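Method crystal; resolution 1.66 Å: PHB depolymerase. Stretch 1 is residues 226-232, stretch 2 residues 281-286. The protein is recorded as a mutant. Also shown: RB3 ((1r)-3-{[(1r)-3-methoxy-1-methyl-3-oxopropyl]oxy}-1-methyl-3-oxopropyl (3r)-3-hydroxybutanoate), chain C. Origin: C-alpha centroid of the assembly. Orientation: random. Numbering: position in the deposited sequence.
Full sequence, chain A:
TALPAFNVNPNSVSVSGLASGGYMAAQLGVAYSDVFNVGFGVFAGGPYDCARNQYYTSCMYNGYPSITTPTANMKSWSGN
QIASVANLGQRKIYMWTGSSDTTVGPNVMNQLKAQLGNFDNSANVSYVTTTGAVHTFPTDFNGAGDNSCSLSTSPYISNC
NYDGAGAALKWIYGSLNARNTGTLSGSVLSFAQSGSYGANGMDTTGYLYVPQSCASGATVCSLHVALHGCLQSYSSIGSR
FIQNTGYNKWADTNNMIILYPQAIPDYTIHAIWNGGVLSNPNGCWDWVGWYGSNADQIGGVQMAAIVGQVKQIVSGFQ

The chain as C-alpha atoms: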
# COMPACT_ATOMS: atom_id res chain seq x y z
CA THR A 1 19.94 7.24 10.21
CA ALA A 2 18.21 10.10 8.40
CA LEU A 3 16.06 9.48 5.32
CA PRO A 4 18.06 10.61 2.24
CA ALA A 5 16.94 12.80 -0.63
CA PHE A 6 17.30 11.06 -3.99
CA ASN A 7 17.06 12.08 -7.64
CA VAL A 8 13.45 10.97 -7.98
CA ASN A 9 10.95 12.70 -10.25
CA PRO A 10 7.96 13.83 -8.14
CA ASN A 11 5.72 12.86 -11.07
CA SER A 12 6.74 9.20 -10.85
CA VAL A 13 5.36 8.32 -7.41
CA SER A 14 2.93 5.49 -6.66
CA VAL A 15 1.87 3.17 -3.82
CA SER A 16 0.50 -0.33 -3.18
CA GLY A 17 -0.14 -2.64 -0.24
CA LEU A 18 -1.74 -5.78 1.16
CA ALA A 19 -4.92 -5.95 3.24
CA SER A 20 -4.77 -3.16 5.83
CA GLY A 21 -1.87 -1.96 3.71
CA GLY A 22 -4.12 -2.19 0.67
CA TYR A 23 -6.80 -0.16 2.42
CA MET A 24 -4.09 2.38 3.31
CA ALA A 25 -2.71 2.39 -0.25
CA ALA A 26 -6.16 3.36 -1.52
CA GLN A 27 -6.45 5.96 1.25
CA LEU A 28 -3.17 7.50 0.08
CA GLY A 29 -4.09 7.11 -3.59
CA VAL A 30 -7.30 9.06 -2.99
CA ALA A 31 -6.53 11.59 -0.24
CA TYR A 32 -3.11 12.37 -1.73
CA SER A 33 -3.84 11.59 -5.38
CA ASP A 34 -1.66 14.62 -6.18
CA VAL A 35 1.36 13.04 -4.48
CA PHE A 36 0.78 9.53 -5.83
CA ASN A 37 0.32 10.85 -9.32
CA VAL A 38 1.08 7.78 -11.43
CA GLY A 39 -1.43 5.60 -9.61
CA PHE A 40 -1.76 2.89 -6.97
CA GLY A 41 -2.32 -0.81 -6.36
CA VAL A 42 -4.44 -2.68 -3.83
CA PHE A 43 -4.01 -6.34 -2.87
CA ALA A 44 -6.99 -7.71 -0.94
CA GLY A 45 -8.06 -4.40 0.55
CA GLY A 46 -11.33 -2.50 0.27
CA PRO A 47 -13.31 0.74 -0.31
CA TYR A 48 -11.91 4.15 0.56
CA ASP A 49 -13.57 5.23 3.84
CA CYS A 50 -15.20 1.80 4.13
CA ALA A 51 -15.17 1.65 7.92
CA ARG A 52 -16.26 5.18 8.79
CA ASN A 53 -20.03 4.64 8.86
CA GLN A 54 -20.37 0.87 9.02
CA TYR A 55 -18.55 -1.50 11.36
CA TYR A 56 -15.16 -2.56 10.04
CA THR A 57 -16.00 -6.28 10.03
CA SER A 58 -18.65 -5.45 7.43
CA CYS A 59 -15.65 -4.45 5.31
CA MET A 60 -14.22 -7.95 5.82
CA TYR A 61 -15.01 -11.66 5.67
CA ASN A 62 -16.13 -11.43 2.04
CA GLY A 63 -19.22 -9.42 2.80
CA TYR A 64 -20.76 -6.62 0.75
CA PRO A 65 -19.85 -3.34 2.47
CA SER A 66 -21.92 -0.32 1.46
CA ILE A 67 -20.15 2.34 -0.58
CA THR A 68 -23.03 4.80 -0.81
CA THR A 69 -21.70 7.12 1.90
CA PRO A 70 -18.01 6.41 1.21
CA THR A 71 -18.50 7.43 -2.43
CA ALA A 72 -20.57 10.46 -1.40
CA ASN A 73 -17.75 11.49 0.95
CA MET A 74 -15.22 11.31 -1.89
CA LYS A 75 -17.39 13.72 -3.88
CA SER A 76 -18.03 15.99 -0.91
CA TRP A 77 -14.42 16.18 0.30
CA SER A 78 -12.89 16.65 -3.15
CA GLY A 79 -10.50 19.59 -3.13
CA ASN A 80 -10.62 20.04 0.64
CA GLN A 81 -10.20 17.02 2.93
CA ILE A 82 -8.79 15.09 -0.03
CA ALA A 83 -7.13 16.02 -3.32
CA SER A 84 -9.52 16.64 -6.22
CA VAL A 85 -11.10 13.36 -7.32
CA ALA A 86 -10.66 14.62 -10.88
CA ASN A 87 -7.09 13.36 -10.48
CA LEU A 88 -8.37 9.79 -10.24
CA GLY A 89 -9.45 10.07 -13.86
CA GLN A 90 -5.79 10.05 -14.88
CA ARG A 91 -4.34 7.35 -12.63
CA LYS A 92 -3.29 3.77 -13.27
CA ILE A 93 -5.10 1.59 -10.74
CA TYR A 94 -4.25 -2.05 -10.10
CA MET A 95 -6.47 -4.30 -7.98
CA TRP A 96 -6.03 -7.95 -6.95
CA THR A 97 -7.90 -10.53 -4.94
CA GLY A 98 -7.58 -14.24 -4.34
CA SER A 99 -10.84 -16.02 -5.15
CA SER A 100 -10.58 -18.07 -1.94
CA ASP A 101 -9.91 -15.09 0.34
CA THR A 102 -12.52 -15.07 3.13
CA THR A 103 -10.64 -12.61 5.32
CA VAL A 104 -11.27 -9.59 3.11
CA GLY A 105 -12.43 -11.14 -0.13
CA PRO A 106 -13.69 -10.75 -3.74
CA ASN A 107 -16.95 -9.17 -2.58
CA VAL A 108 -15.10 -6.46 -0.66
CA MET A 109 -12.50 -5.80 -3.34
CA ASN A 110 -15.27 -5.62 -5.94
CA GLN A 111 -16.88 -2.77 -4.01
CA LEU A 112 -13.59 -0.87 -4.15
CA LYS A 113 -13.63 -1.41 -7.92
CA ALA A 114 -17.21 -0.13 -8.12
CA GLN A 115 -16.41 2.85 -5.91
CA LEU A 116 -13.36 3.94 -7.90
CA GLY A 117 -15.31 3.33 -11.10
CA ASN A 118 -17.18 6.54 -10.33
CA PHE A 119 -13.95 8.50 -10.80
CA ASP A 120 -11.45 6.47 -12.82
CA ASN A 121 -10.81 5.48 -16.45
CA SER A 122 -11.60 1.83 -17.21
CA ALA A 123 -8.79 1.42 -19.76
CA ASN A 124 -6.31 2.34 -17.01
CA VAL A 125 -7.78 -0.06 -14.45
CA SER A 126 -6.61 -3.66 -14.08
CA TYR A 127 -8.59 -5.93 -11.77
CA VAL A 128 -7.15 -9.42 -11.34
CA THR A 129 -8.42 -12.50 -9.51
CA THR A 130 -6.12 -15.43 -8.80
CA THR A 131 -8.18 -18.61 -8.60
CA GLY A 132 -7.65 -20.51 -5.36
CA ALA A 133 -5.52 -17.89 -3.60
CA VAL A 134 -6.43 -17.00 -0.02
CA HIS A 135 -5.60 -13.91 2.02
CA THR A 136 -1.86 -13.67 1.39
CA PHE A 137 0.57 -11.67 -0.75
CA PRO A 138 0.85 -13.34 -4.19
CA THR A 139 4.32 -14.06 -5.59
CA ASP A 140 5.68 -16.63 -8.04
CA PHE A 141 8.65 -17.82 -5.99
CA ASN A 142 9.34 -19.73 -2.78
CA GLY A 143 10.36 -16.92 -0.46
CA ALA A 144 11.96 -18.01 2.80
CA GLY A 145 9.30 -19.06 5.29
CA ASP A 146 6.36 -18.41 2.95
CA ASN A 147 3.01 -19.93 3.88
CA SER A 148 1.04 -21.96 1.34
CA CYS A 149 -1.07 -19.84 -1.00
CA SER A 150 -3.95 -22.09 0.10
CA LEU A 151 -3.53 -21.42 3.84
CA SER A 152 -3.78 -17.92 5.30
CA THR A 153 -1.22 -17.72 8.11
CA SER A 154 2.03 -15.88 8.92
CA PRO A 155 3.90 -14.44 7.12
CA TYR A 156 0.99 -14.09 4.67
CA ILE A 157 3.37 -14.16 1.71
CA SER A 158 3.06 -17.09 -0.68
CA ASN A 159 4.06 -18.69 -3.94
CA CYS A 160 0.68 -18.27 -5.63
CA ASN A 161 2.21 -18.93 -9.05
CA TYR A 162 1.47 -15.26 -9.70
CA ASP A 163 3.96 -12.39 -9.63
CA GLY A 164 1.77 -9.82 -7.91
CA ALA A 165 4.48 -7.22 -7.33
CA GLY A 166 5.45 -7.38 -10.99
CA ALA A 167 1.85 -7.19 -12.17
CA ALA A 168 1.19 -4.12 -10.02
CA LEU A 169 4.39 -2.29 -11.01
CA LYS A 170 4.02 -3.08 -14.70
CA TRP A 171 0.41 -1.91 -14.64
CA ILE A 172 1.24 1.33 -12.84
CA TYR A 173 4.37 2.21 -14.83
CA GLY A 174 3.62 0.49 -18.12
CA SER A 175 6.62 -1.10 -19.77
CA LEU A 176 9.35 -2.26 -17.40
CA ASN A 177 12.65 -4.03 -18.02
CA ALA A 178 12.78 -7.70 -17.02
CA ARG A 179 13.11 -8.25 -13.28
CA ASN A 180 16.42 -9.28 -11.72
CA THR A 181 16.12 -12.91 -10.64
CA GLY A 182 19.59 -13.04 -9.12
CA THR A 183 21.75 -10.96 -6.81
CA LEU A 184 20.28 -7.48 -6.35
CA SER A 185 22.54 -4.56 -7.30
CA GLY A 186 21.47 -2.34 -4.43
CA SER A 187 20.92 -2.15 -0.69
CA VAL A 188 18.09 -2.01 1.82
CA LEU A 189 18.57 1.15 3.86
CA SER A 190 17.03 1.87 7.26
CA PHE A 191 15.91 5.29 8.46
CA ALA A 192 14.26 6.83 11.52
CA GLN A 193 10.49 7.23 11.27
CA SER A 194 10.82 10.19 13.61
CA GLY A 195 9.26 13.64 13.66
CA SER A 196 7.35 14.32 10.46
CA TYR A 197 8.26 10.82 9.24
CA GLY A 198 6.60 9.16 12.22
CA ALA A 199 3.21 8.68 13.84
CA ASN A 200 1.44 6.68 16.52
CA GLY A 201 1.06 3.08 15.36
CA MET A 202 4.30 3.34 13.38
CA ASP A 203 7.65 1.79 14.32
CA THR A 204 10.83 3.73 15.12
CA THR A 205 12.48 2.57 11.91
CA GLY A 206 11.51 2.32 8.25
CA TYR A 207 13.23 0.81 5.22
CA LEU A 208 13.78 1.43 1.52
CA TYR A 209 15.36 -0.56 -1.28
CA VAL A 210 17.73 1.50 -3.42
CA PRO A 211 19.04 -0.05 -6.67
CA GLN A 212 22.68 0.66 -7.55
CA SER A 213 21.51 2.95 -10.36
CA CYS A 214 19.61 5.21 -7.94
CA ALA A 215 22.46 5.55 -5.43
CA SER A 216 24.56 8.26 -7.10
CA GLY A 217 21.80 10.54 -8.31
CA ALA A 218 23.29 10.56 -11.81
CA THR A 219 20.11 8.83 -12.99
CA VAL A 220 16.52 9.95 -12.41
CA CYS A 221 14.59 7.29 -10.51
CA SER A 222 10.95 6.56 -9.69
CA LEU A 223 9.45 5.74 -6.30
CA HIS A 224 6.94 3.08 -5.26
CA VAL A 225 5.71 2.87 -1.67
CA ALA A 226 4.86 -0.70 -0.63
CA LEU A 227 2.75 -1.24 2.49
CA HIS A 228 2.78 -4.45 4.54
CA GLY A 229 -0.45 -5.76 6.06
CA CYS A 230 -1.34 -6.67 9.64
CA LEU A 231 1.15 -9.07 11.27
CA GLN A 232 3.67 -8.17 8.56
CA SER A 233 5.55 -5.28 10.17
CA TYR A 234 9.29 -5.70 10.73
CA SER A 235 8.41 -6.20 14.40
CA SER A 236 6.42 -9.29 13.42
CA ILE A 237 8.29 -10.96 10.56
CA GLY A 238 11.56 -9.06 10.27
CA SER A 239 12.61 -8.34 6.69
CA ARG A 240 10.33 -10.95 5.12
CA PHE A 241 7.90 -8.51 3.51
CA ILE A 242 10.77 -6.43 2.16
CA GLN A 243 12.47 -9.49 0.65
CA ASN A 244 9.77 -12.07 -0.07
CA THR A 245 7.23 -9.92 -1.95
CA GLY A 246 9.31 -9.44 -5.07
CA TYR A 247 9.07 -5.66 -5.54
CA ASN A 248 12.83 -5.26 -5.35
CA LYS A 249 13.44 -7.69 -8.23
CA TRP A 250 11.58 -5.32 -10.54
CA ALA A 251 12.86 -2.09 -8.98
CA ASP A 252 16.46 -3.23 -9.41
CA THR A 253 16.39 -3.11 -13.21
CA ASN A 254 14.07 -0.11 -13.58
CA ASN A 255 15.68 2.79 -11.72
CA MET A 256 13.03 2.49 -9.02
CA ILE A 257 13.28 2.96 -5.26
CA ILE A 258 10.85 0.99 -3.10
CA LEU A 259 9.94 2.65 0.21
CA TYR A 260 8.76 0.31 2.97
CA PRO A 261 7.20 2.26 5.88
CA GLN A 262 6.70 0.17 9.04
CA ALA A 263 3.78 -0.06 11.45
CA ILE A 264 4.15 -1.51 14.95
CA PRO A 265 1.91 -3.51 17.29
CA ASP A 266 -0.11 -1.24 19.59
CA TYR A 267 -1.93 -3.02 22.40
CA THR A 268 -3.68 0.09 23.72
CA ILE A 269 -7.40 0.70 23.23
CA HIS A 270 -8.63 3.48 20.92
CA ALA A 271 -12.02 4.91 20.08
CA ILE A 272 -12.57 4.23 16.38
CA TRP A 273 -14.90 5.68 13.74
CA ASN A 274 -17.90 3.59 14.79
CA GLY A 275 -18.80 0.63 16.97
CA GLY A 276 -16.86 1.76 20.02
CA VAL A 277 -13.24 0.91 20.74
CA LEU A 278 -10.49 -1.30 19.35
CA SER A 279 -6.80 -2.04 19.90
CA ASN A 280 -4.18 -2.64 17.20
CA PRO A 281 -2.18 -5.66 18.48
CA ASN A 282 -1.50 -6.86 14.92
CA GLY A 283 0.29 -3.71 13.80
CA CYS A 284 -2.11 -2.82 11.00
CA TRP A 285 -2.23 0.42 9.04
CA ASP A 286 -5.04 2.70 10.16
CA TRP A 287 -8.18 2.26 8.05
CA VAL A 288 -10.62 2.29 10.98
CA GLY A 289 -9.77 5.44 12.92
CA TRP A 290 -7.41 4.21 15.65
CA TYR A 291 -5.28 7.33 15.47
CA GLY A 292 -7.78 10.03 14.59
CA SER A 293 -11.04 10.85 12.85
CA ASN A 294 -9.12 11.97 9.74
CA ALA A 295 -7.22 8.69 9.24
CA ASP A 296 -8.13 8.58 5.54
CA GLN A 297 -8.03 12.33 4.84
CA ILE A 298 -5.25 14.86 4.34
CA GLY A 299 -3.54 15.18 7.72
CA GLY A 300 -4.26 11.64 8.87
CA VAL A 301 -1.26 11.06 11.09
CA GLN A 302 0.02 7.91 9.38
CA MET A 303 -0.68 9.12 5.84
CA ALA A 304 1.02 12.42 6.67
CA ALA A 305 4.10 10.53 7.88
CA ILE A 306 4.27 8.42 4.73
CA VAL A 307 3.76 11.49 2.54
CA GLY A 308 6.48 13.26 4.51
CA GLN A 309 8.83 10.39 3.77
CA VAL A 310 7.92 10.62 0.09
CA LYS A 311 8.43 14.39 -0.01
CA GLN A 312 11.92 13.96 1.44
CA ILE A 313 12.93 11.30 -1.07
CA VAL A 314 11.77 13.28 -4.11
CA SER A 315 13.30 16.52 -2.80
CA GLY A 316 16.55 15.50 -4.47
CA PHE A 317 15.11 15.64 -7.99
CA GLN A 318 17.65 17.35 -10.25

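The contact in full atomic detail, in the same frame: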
# COMPACT_ATOMS: atom_id res chain seq x y z
N ALA A 226 5.51 0.60 -0.83
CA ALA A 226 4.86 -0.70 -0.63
C ALA A 226 4.52 -0.91 0.84
O ALA A 226 5.39 -0.85 1.71
CB ALA A 226 5.77 -1.82 -1.13
N LEU A 227 3.24 -1.16 1.11
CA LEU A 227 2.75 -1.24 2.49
C LEU A 227 2.39 -2.66 2.93
O LEU A 227 1.49 -3.28 2.37
CB LEU A 227 1.53 -0.33 2.65
CG LEU A 227 1.75 1.16 2.36
CD1 LEU A 227 0.42 1.88 2.37
CD2 LEU A 227 2.70 1.76 3.39
N HIS A 228 3.08 -3.15 3.95
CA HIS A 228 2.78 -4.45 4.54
C HIS A 228 1.38 -4.46 5.16
O HIS A 228 0.80 -3.40 5.41
CB HIS A 228 3.84 -4.80 5.60
CG HIS A 228 3.78 -3.93 6.82
ND1 HIS A 228 2.82 -4.09 7.80
CD2 HIS A 228 4.56 -2.90 7.21
CE1 HIS A 228 3.01 -3.19 8.74
NE2 HIS A 228 4.06 -2.45 8.42
N GLY A 229 0.85 -5.65 5.42
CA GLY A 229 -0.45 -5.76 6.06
C GLY A 229 -0.32 -6.01 7.55
O GLY A 229 0.77 -5.89 8.10
N CYS A 230 -1.42 -6.35 8.22
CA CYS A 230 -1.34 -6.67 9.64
C CYS A 230 -0.44 -7.89 9.81
O CYS A 230 -0.39 -8.76 8.94
CB CYS A 230 -2.71 -7.01 10.21
SG CYS A 230 -4.12 -5.87 9.95
N LEU A 231 0.26 -7.95 10.94
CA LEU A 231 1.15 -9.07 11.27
C LEU A 231 2.30 -9.21 10.28
O LEU A 231 2.95 -10.26 10.22
CB LEU A 231 0.35 -10.38 11.34
CG LEU A 231 -0.68 -10.47 12.47
CD1 LEU A 231 -1.45 -11.78 12.37
CD2 LEU A 231 0.02 -10.36 13.82
N GLN A 232 2.56 -8.16 9.51
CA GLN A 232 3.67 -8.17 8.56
C GLN A 232 4.68 -7.04 8.77
O GLN A 232 5.55 -6.84 7.94
CB GLN A 232 3.14 -8.11 7.12
CG GLN A 232 2.42 -9.38 6.67
CD GLN A 232 2.07 -9.35 5.19
OE1 GLN A 232 2.23 -10.35 4.48
NE2 GLN A 232 1.60 -8.21 4.72
N PRO A 281 -3.23 -4.69 18.14
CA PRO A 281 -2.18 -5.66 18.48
C PRO A 281 -1.45 -6.27 17.29
O PRO A 281 -0.34 -6.78 17.44
CB PRO A 281 -2.94 -6.71 19.29
CG PRO A 281 -4.28 -6.72 18.64
CD PRO A 281 -4.56 -5.23 18.48
N ASN A 282 -2.07 -6.24 16.11
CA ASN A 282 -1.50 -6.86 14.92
C ASN A 282 -0.62 -5.92 14.10
O ASN A 282 0.00 -6.33 13.13
CB ASN A 282 -2.62 -7.42 14.04
CG ASN A 282 -3.36 -8.58 14.70
OD1 ASN A 282 -4.45 -8.95 14.27
ND2 ASN A 282 -2.76 -9.16 15.73
N GLY A 283 -0.57 -4.65 14.50
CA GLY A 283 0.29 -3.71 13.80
C GLY A 283 -0.19 -3.46 12.38
O GLY A 283 0.57 -3.56 11.41
N CYS A 284 -1.48 -3.13 12.28
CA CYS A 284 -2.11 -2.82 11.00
C CYS A 284 -1.97 -1.34 10.69
O CYS A 284 -1.80 -0.53 11.60
CB CYS A 284 -3.60 -3.11 11.06
SG CYS A 284 -4.18 -4.73 11.63
N TRP A 285 -2.08 -0.98 9.41
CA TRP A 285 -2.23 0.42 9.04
C TRP A 285 -3.64 0.89 9.34
O TRP A 285 -4.58 0.09 9.33
CB TRP A 285 -1.92 0.62 7.55
CG TRP A 285 -0.51 0.29 7.22
CD1 TRP A 285 -0.04 -0.86 6.64
CD2 TRP A 285 0.63 1.09 7.52
NE1 TRP A 285 1.33 -0.82 6.57
CE2 TRP A 285 1.77 0.36 7.10
CE3 TRP A 285 0.81 2.35 8.10
CZ2 TRP A 285 3.07 0.85 7.25
CZ3 TRP A 285 2.11 2.84 8.25
CH2 TRP A 285 3.22 2.09 7.83
N ASP A 286 -3.79 2.18 9.63
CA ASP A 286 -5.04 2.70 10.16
C ASP A 286 -6.09 2.97 9.08
O ASP A 286 -6.04 4.00 8.40
CB ASP A 286 -4.77 3.97 10.96
CG ASP A 286 -5.99 4.46 11.72
OD1 ASP A 286 -7.02 3.75 11.71
OD2 ASP A 286 -5.91 5.54 12.32
O1M RB3 C . -7.09 -10.05 8.73
C1A RB3 C . -6.43 -9.03 8.43
O1A RB3 C . -5.36 -8.67 8.97
C2A RB3 C . -6.98 -8.15 7.30
C3A RB3 C . -7.19 -6.71 7.77
C4A RB3 C . -7.76 -5.90 6.60
O3A RB3 C . -8.12 -6.70 8.86
C1B RB3 C . -7.81 -5.78 9.81
O1B RB3 C . -7.11 -4.80 9.53
C2B RB3 C . -8.33 -5.99 11.23
C3B RB3 C . -8.24 -4.74 12.11
C4B RB3 C . -9.13 -3.62 11.56
O3B RB3 C . -8.69 -5.06 13.43
C1C RB3 C . -7.69 -5.58 14.20
O1C RB3 C . -6.82 -6.29 13.70
C2C RB3 C . -7.67 -5.27 15.70
C3C RB3 C . -7.77 -6.55 16.53
C4C RB3 C . -7.78 -6.22 18.02
O3C RB3 C . -8.95 -7.26 16.17

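The covalent tie comes first. Cys 230 SG and Cys 284 SG lie 2.0 Å apart with a chi3 of 108°, a disulfide; both cysteines take the m rotamer, and their CA atoms, 4.2 Å apart, are the closest CA pair across the two stretches. The touching segments run in nearly opposite directions, 165° apart. The bound ester RB3 lies against the bridge, its O1B 3.2 Å from Cys 230 SG.

Two hydrogen bonds cross the contact, and their geometry separates them. Leu 231 N donates to Asn 282 O at 2.7 Å with an angle of 161°, close to linear. Trp 285 NE1 reaches His 228 O at 2.9 Å, but its angle of 115° makes that bond weak. The first is anchored in a type II turn from Gly 229 to Gln 232, closed by Gln 232 N to Gly 229 O at 3.2 Å. The same Gly 229 O accepts from His 228 ND1 at 2.7 Å and 169°, which helps hold the imidazole, a p rotamer, in place.

Aromatic and apolar packing supplies much of the remaining contact. The rings of His 228 and Trp 285 meet obliquely, planes at 42° and centroids 4.5 Å apart, with Trp 285 NE1 over one imidazole face. Gly 283 O approaches the imidazole edge, 3.6 Å from His 228 CE1. Leu 227 CD2 covers an indole face, 4.0 Å from Trp 285 CZ2. A broad ring with one polar edge suits this site: Trp 285 gives up 100 Å² of the 437 Å² buried in total, yet its nitrogen still finds a carbonyl. Nearer solvent, Leu 231 CD2 packs 3.6 Å from Asn 282 ND2.

Backbone shape matters too: Gly 283 has phi 67°, a positive value that favours glycine.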